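Local coordinates for protein beta 1-3 glucanase (Clostridium beijerinckii NCIMB 8052, PDB 5H4E) that belongs to glycoside hydrolase family 64 and probably hydrolyses the beta-1,3-linkages of beta-1,3-glucans, at residues 151-155 with 347-351; 205-209 with 330-334. All blocks are in the same frame, centred on the assembly; numbering follows the deposited sequence.

Contact 1 of 2, residues 151-155 with 347-351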
# COMPACT_ATOMS: atom_id res chain seq x y z
N ASN A 151 6.98 3.05 -4.20
CA ASN A 151 7.09 2.20 -3.01
C ASN A 151 6.56 0.79 -3.23
O ASN A 151 5.66 0.57 -4.05
CB ASN A 151 6.34 2.83 -1.81
CG ASN A 151 4.86 3.06 -2.09
OD1 ASN A 151 4.48 4.10 -2.64
ND2 ASN A 151 4.01 2.10 -1.72
N THR A 152 7.16 -0.16 -2.51
CA THR A 152 6.53 -1.46 -2.29
C THR A 152 5.41 -1.28 -1.29
O THR A 152 5.37 -0.27 -0.56
CB THR A 152 7.51 -2.50 -1.74
OG1 THR A 152 7.91 -2.14 -0.41
CG2 THR A 152 8.74 -2.63 -2.62
N THR A 153 4.49 -2.23 -1.20
CA THR A 153 3.45 -2.09 -0.20
C THR A 153 3.02 -3.42 0.39
O THR A 153 2.78 -4.38 -0.35
CB THR A 153 2.22 -1.36 -0.79
OG1 THR A 153 1.17 -1.34 0.19
CG2 THR A 153 1.71 -2.05 -2.06
N ARG A 154 2.95 -3.49 1.71
CA ARG A 154 2.37 -4.65 2.37
C ARG A 154 1.05 -4.27 3.02
O ARG A 154 0.63 -4.88 3.99
CB ARG A 154 3.32 -5.24 3.43
CG ARG A 154 4.21 -6.35 2.89
CD ARG A 154 5.13 -5.83 1.79
NE ARG A 154 5.81 -6.90 1.07
CZ ARG A 154 5.29 -7.56 0.04
NH1 ARG A 154 4.06 -7.27 -0.40
NH2 ARG A 154 6.00 -8.52 -0.55
N VAL A 155 0.39 -3.25 2.49
CA VAL A 155 -0.85 -2.77 3.09
C VAL A 155 -1.97 -3.80 2.95
O VAL A 155 -2.78 -3.96 3.85
CB VAL A 155 -1.25 -1.42 2.48
CG1 VAL A 155 -2.67 -1.03 2.90
CG2 VAL A 155 -0.25 -0.36 2.92
N TYR A 347 5.74 -0.30 4.14
CA TYR A 347 4.33 0.05 4.22
C TYR A 347 3.54 -1.12 4.81
O TYR A 347 2.99 -1.93 4.07
CB TYR A 347 3.76 0.42 2.85
CG TYR A 347 3.56 1.91 2.65
CD1 TYR A 347 2.64 2.60 3.43
CD2 TYR A 347 4.23 2.60 1.64
CE1 TYR A 347 2.43 3.97 3.25
CE2 TYR A 347 4.02 3.96 1.44
CZ TYR A 347 3.12 4.64 2.25
OH TYR A 347 2.90 6.00 2.08
N GLY A 348 3.49 -1.20 6.14
CA GLY A 348 2.80 -2.31 6.81
C GLY A 348 1.32 -2.03 7.03
O GLY A 348 0.53 -2.94 7.27
N PHE A 349 0.95 -0.76 6.97
CA PHE A 349 -0.45 -0.33 7.02
C PHE A 349 -0.52 1.05 6.38
O PHE A 349 0.53 1.68 6.15
CB PHE A 349 -0.99 -0.31 8.47
CG PHE A 349 -0.29 0.68 9.37
CD1 PHE A 349 0.89 0.32 10.01
CD2 PHE A 349 -0.80 1.95 9.57
CE1 PHE A 349 1.55 1.23 10.84
CE2 PHE A 349 -0.13 2.86 10.38
CZ PHE A 349 1.05 2.49 11.02
N CYS A 350 -1.74 1.49 6.09
CA CYS A 350 -2.01 2.70 5.29
C CYS A 350 -1.14 3.90 5.64
O CYS A 350 -0.52 4.49 4.75
CB CYS A 350 -3.49 3.09 5.44
SG CYS A 350 -4.01 4.53 4.45
N TYR A 351 -1.08 4.25 6.92
CA TYR A 351 -0.39 5.47 7.35
C TYR A 351 1.02 5.26 7.88
O TYR A 351 1.51 6.04 8.71
CB TYR A 351 -1.23 6.17 8.41
CG TYR A 351 -2.44 6.87 7.85
CD1 TYR A 351 -2.29 7.93 6.96
CD2 TYR A 351 -3.72 6.50 8.23
CE1 TYR A 351 -3.40 8.60 6.46
CE2 TYR A 351 -4.83 7.17 7.73
CZ TYR A 351 -4.66 8.22 6.84
OH TYR A 351 -5.76 8.88 6.34
O HOH W 1 6.37 -2.32 2.10
O HOH W 2 -2.00 -3.29 6.55
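Two irregular segments run side by side in the same direction near the centre of the chain: 151-155, where the polypeptide leaves strand 147-151, and, from the loop between helix 332-339 and strand 361-363, residues 347-351. It is a buried loop-to-loop contact, with CA atoms of T153 and Y347 5.0 Å apart and those of V155 and F349 4.6 Å apart. One direct hydrogen bond joins them, from R154 N to Y347 O (2.8 Å). V155 N also lies near that oxygen but is badly angled; it donates instead to T153 OG1 (3.1 Å), closing an ST turn. Water extends the polar seam: one molecule links T152 OG1 with Y347 N, and another donates to both V155 O and G348 O. Y347 supplies the largest buried surface. Its ring edge faces T152 O, its CB meets V155 CG2 (4.1 Å), and Y347 CD2 lies 3.4 Å from N151 ND2, an amide held by T152 O and by E140. The arginine end of R154 turns away to salt bridges with D178 and E137, while F349 and Y351 reach helix 294-309. The chemistry implies a mixed join: one direct main-chain hydrogen bond and two water bridges set its polar side, while Y347 and V155 supply most of the covered surface.

Contact 2 of 2, residues 205-209 with 330-334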
# COMPACT_ATOMS: atom_id res chain seq x y z
N ARG A 205 -0.43 -16.32 -0.03
CA ARG A 205 -0.05 -15.00 0.50
C ARG A 205 -0.43 -14.87 1.97
O ARG A 205 -1.23 -15.66 2.49
CB ARG A 205 -0.71 -13.88 -0.32
CG ARG A 205 -2.21 -13.67 -0.03
CD ARG A 205 -2.95 -13.07 -1.22
NE ARG A 205 -2.95 -14.02 -2.33
CZ ARG A 205 -2.38 -13.81 -3.51
NH1 ARG A 205 -2.41 -14.78 -4.42
NH2 ARG A 205 -1.79 -12.65 -3.79
N ILE A 206 0.13 -13.88 2.64
CA ILE A 206 -0.36 -13.52 3.97
C ILE A 206 -1.22 -12.26 3.87
O ILE A 206 -0.76 -11.22 3.37
CB ILE A 206 0.79 -13.26 4.97
CG1 ILE A 206 1.73 -14.46 5.03
CG2 ILE A 206 0.22 -12.94 6.37
CD1 ILE A 206 3.05 -14.17 5.75
N TYR A 207 -2.46 -12.36 4.32
CA TYR A 207 -3.37 -11.22 4.25
C TYR A 207 -3.08 -10.23 5.35
O TYR A 207 -2.82 -10.61 6.48
CB TYR A 207 -4.83 -11.70 4.35
CG TYR A 207 -5.21 -12.49 3.12
CD1 TYR A 207 -5.57 -11.85 1.95
CD2 TYR A 207 -5.17 -13.89 3.13
CE1 TYR A 207 -5.89 -12.55 0.81
CE2 TYR A 207 -5.48 -14.61 1.98
CZ TYR A 207 -5.85 -13.94 0.83
OH TYR A 207 -6.16 -14.64 -0.31
N ALA A 208 -3.10 -8.95 5.00
CA ALA A 208 -3.17 -7.94 6.03
C ALA A 208 -4.43 -8.16 6.86
O ALA A 208 -5.39 -8.80 6.39
CB ALA A 208 -3.13 -6.54 5.40
N PRO A 209 -4.44 -7.67 8.11
CA PRO A 209 -5.52 -8.01 9.07
C PRO A 209 -6.95 -7.85 8.54
O PRO A 209 -7.76 -8.77 8.69
CB PRO A 209 -5.26 -7.03 10.22
CG PRO A 209 -3.76 -6.91 10.25
CD PRO A 209 -3.36 -6.90 8.76
N ALA A 330 -1.70 -4.29 18.88
CA ALA A 330 -0.92 -3.50 17.95
C ALA A 330 -0.97 -4.20 16.60
O ALA A 330 -1.42 -5.35 16.51
CB ALA A 330 0.51 -3.35 18.43
N ASN A 331 -0.51 -3.53 15.55
CA ASN A 331 -0.54 -4.16 14.23
C ASN A 331 0.70 -5.04 14.05
O ASN A 331 1.68 -4.63 13.44
CB ASN A 331 -0.64 -3.10 13.13
CG ASN A 331 -1.06 -3.69 11.81
OD1 ASN A 331 -0.67 -4.80 11.48
ND2 ASN A 331 -1.87 -2.95 11.05
N TYR A 332 0.65 -6.24 14.60
CA TYR A 332 1.81 -7.14 14.56
C TYR A 332 2.13 -7.65 13.16
O TYR A 332 3.27 -8.01 12.87
CB TYR A 332 1.59 -8.30 15.54
CG TYR A 332 1.72 -7.83 16.97
CD1 TYR A 332 2.98 -7.55 17.50
CD2 TYR A 332 0.60 -7.61 17.76
CE1 TYR A 332 3.12 -7.10 18.81
CE2 TYR A 332 0.74 -7.17 19.09
CZ TYR A 332 2.00 -6.91 19.59
OH TYR A 332 2.18 -6.47 20.89
N PHE A 333 1.13 -7.65 12.30
CA PHE A 333 1.38 -7.86 10.86
C PHE A 333 2.36 -6.78 10.35
O PHE A 333 3.42 -7.10 9.79
CB PHE A 333 0.05 -7.84 10.10
CG PHE A 333 0.18 -7.85 8.59
CD1 PHE A 333 0.25 -6.65 7.88
CD2 PHE A 333 0.20 -9.05 7.88
CE1 PHE A 333 0.36 -6.65 6.48
CE2 PHE A 333 0.30 -9.06 6.48
CZ PHE A 333 0.39 -7.85 5.78
N ALA A 334 2.03 -5.51 10.56
CA ALA A 334 2.88 -4.41 10.09
C ALA A 334 4.28 -4.51 10.68
O ALA A 334 5.28 -4.37 9.97
CB ALA A 334 2.26 -3.06 10.45
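A backbone carbon, not a side chain, sits over the face of the F333 ring: A208 CA lies 3.6 Å from the ring centroid and only 14° off its normal, a CH-pi contact. No hydrogen bond crosses between 205-209 and 330-334, and Y207 O, 3.5 Å from F333 CE2, is buried without a polar partner. Around the same ring, I206 CG2 approaches F333 CE2 at the edge (3.9 Å), A208 CB meets F333 CE1 (3.7 Å), and P209 CD reaches F333 CG (3.7 Å). The contact thus sets the end of the short strand 206-207, paired antiparallel with 157-158, against the first turn of helix 332-339. N331 is the N-cap of that helix, its OD1 accepting from A334 N (2.9 Å), and also centres an inverse gamma turn, with a weak bond from Y332 N to A330 O. The cap fixes the start of the helix from which F333 projects toward the strand; W337, one turn later, meets the F333 ring edge-to-face, and Y189 and F197 also touch it.

The two contacts close one loop within another. From the N terminus, the first segment reached is 151-155, leaving strand 147-151; strand 157-158 follows and later pairs with 206-207, so the first halves of both contacts are already tied together. The chain then makes a long excursion, more than half of it loop or turn, that includes a four-stranded antiparallel sheet and helix 294-309, before contact 2 closes the inner loop. Past helix 332-339, contact 1 closes the outer one before strand 361-363 rejoins strand 147-151. The loops do not cross. The centres of the two contacts lie about 10 Å apart, and the contacts touch directly: R154 O approaches F333 CE1 at 3.1 Å, and F349 CD1 meets A334 CB at 3.7 Å.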